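Local coordinates for conserved hypothetical protein (Archaeoglobus fulgidus, PDB 1NT2) that pairs with fibrillarin as Nop5p, a core protein of archaeal box C/D ribonucleoprotein particles, and probably binds their guide RNA, at residues L84-D88 with L123-E128. Residues are numbered along the deposited sequence; the frame is centred on the assembly and turned at random.
Sequences LEEID and LRRDVE
L84 and I87 meet R124, V127 and L123 across an antiparallel helical hairpin, a predicted coiled coil in which an apolar seam is flanked by charged side chains. The local axes run 9.5 Å apart at 166°. L84 turns CG away from its own backbone N (chi1 -174°), which brings both methyls to the partner helix: CD1 lies 3.6 Å from R124 O and close to V127 CB, while CD2 reaches E128 CG at 3.5 Å, the two side chains crossing nearly at right angles. One turn along, I87 CD1 lies 3.8 Å from V127 CG2 and also touches L123 CD2. F113 of the second subunit packs on I87 and L123, carrying the apolar layer on to another copy of this protein. Along the flank, D88, R124, R125 and E128 form a salt-bridge network. R125 NH2 hydrogen-bonds E128 OE1 within its guanidinium plane, whereas R124 NH2 meets E128 OE2 by charge alone, well out of plane. An alanine at E128 would probably leave both arginines without this shared counter-charge and the L84 methyls with less cover. D88 OD2 closes a salt bridge with R124 NE at 3.1 Å, its hydrogen bond weak and bent, the carboxylate plane turned 79° from the guanidinium.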
ATOM      1  N   LEU B  84       9.904  -1.524  14.057  1.00 29.78           N
ATOM      2  CA  LEU B  84      10.118  -0.111  14.258  1.00 32.09           C
ATOM      3  C   LEU B  84       9.406   0.638  13.133  1.00 33.95           C
ATOM      4  O   LEU B  84       8.327   1.194  13.330  1.00 35.98           O
ATOM      5  CB  LEU B  84      11.616   0.200  14.257  1.00 31.32           C
ATOM      6  CG  LEU B  84      11.985   1.643  14.611  1.00 32.32           C
ATOM      7  CD1 LEU B  84      11.547   1.954  16.033  1.00 31.95           C
ATOM      8  CD2 LEU B  84      13.484   1.850  14.460  1.00 32.98           C
ATOM      9  N   GLU B  85       9.996   0.625  11.948  1.00 34.63           N
ATOM     10  CA  GLU B  85       9.414   1.312  10.808  1.00 35.14           C
ATOM     11  C   GLU B  85       7.910   1.169  10.753  1.00 34.75           C
ATOM     12  O   GLU B  85       7.211   2.103  10.381  1.00 36.08           O
ATOM     13  CB  GLU B  85      10.030   0.773   9.529  1.00 36.04           C
ATOM     14  CG  GLU B  85      11.527   0.861   9.572  1.00 38.74           C
ATOM     15  CD  GLU B  85      12.178   0.095   8.467  1.00 39.32           C
ATOM     16  OE1 GLU B  85      11.726  -1.045   8.209  1.00 40.12           O
ATOM     17  OE2 GLU B  85      13.144   0.631   7.878  1.00 38.92           O
ATOM     18  N   GLU B  86       7.403   0.003  11.125  1.00 34.14           N
ATOM     19  CA  GLU B  86       5.962  -0.204  11.098  1.00 35.02           C
ATOM     20  C   GLU B  86       5.299   0.678  12.147  1.00 34.13           C
ATOM     21  O   GLU B  86       4.389   1.453  11.856  1.00 33.79           O
ATOM     22  CB  GLU B  86       5.619  -1.671  11.365  1.00 36.39           C
ATOM     23  CG  GLU B  86       4.143  -1.993  11.164  1.00 36.04           C
ATOM     24  CD  GLU B  86       3.711  -1.938   9.704  1.00 35.08           C
ATOM     25  OE1 GLU B  86       2.486  -1.835   9.469  1.00 35.74           O
ATOM     26  OE2 GLU B  86       4.583  -2.006   8.801  1.00 31.41           O
ATOM     27  N   ILE B  87       5.764   0.537  13.377  1.00 33.78           N
ATOM     28  CA  ILE B  87       5.261   1.317  14.490  1.00 33.10           C
ATOM     29  C   ILE B  87       5.318   2.777  14.102  1.00 32.71           C
ATOM     30  O   ILE B  87       4.517   3.583  14.561  1.00 31.89           O
ATOM     31  CB  ILE B  87       6.144   1.115  15.716  1.00 33.17           C
ATOM     32  CG1 ILE B  87       6.154  -0.361  16.089  1.00 33.71           C
ATOM     33  CG2 ILE B  87       5.648   1.961  16.862  1.00 33.59           C
ATOM     34  CD1 ILE B  87       7.212  -0.711  17.076  1.00 35.10           C
ATOM     35  N   ASP B  88       6.278   3.106  13.248  1.00 33.92           N
ATOM     36  CA  ASP B  88       6.464   4.475  12.795  1.00 35.53           C
ATOM     37  C   ASP B  88       5.499   4.860  11.697  1.00 34.64           C
ATOM     38  O   ASP B  88       5.046   5.994  11.614  1.00 32.92           O
ATOM     39  CB  ASP B  88       7.885   4.674  12.295  1.00 38.92           C
ATOM     40  CG  ASP B  88       8.615   5.719  13.081  1.00 43.47           C
ATOM     41  OD1 ASP B  88       8.025   6.808  13.282  1.00 45.95           O
ATOM     42  OD2 ASP B  88       9.764   5.456  13.502  1.00 45.83           O
ATOM     43  N   LEU B 123       6.544   3.743  22.438  1.00 44.83           N
ATOM     44  CA  LEU B 123       6.946   2.376  22.129  1.00 42.96           C
ATOM     45  C   LEU B 123       8.014   2.433  21.052  1.00 43.29           C
ATOM     46  O   LEU B 123       8.919   1.607  21.025  1.00 43.15           O
ATOM     47  CB  LEU B 123       5.754   1.571  21.615  1.00 41.10           C
ATOM     48  CG  LEU B 123       5.968   0.078  21.384  1.00 38.68           C
ATOM     49  CD1 LEU B 123       6.036  -0.606  22.721  1.00 39.68           C
ATOM     50  CD2 LEU B 123       4.827  -0.505  20.581  1.00 37.04           C
ATOM     51  N   ARG B 124       7.895   3.408  20.157  1.00 43.39           N
ATOM     52  CA  ARG B 124       8.867   3.571  19.094  1.00 45.60           C
ATOM     53  C   ARG B 124      10.223   3.885  19.706  1.00 47.63           C
ATOM     54  O   ARG B 124      11.219   3.246  19.379  1.00 48.99           O
ATOM     55  CB  ARG B 124       8.464   4.704  18.150  1.00 46.54           C
ATOM     56  CG  ARG B 124       9.578   5.111  17.188  1.00 48.60           C
ATOM     57  CD  ARG B 124       9.252   6.396  16.449  1.00 51.36           C
ATOM     58  NE  ARG B 124      10.461   7.136  16.072  1.00 55.69           N
ATOM     59  CZ  ARG B 124      11.262   7.775  16.929  1.00 56.64           C
ATOM     60  NH1 ARG B 124      10.987   7.772  18.227  1.00 57.04           N
ATOM     61  NH2 ARG B 124      12.339   8.423  16.490  1.00 55.53           N
ATOM     62  N   ARG B 125      10.261   4.878  20.588  1.00 49.64           N
ATOM     63  CA  ARG B 125      11.508   5.265  21.248  1.00 50.09           C
ATOM     64  C   ARG B 125      11.940   4.153  22.205  1.00 48.39           C
ATOM     65  O   ARG B 125      13.038   4.193  22.748  1.00 49.26           O
ATOM     66  CB  ARG B 125      11.322   6.572  22.030  1.00 52.48           C
ATOM     67  CG  ARG B 125      10.928   7.783  21.189  1.00 55.96           C
ATOM     68  CD  ARG B 125      12.117   8.689  20.874  1.00 60.25           C
ATOM     69  NE  ARG B 125      13.088   8.083  19.960  1.00 65.51           N
ATOM     70  CZ  ARG B 125      14.213   8.678  19.549  1.00 67.80           C
ATOM     71  NH1 ARG B 125      14.524   9.902  19.967  1.00 67.85           N
ATOM     72  NH2 ARG B 125      15.033   8.050  18.713  1.00 68.74           N
ATOM     73  N   ASP B 126      11.063   3.171  22.406  1.00 46.01           N
ATOM     74  CA  ASP B 126      11.335   2.032  23.280  1.00 45.11           C
ATOM     75  C   ASP B 126      12.038   0.943  22.479  1.00 44.30           C
ATOM     76  O   ASP B 126      13.000   0.333  22.945  1.00 43.38           O
ATOM     77  CB  ASP B 126      10.024   1.480  23.843  1.00 46.51           C
ATOM     78  CG  ASP B 126       9.760   1.921  25.273  1.00 47.00           C
ATOM     79  OD1 ASP B 126      10.028   3.097  25.614  1.00 46.56           O
ATOM     80  OD2 ASP B 126       9.265   1.081  26.052  1.00 46.98           O
ATOM     81  N   VAL B 127      11.535   0.704  21.270  1.00 44.64           N
ATOM     82  CA  VAL B 127      12.101  -0.295  20.363  1.00 43.60           C
ATOM     83  C   VAL B 127      13.432   0.216  19.806  1.00 45.13           C
ATOM     84  O   VAL B 127      14.344  -0.567  19.540  1.00 46.08           O
ATOM     85  CB  VAL B 127      11.136  -0.602  19.187  1.00 40.17           C
ATOM     86  CG1 VAL B 127      11.805  -1.510  18.186  1.00 38.22           C
ATOM     87  CG2 VAL B 127       9.872  -1.256  19.714  1.00 37.55           C
ATOM     88  N   GLU B 128      13.540   1.530  19.632  1.00 45.89           N
ATOM     89  CA  GLU B 128      14.770   2.111  19.129  1.00 46.34           C
ATOM     90  C   GLU B 128      15.871   1.951  20.174  1.00 45.34           C
ATOM     91  O   GLU B 128      17.033   1.758  19.820  1.00 46.17           O
ATOM     92  CB  GLU B 128      14.568   3.591  18.750  1.00 49.25           C
ATOM     93  CG  GLU B 128      14.402   3.810  17.230  1.00 53.44           C
ATOM     94  CD  GLU B 128      14.243   5.281  16.809  1.00 55.70           C
ATOM     95  OE1 GLU B 128      15.141   6.105  17.094  1.00 55.81           O
ATOM     96  OE2 GLU B 128      13.217   5.609  16.174  1.00 56.97           O
TER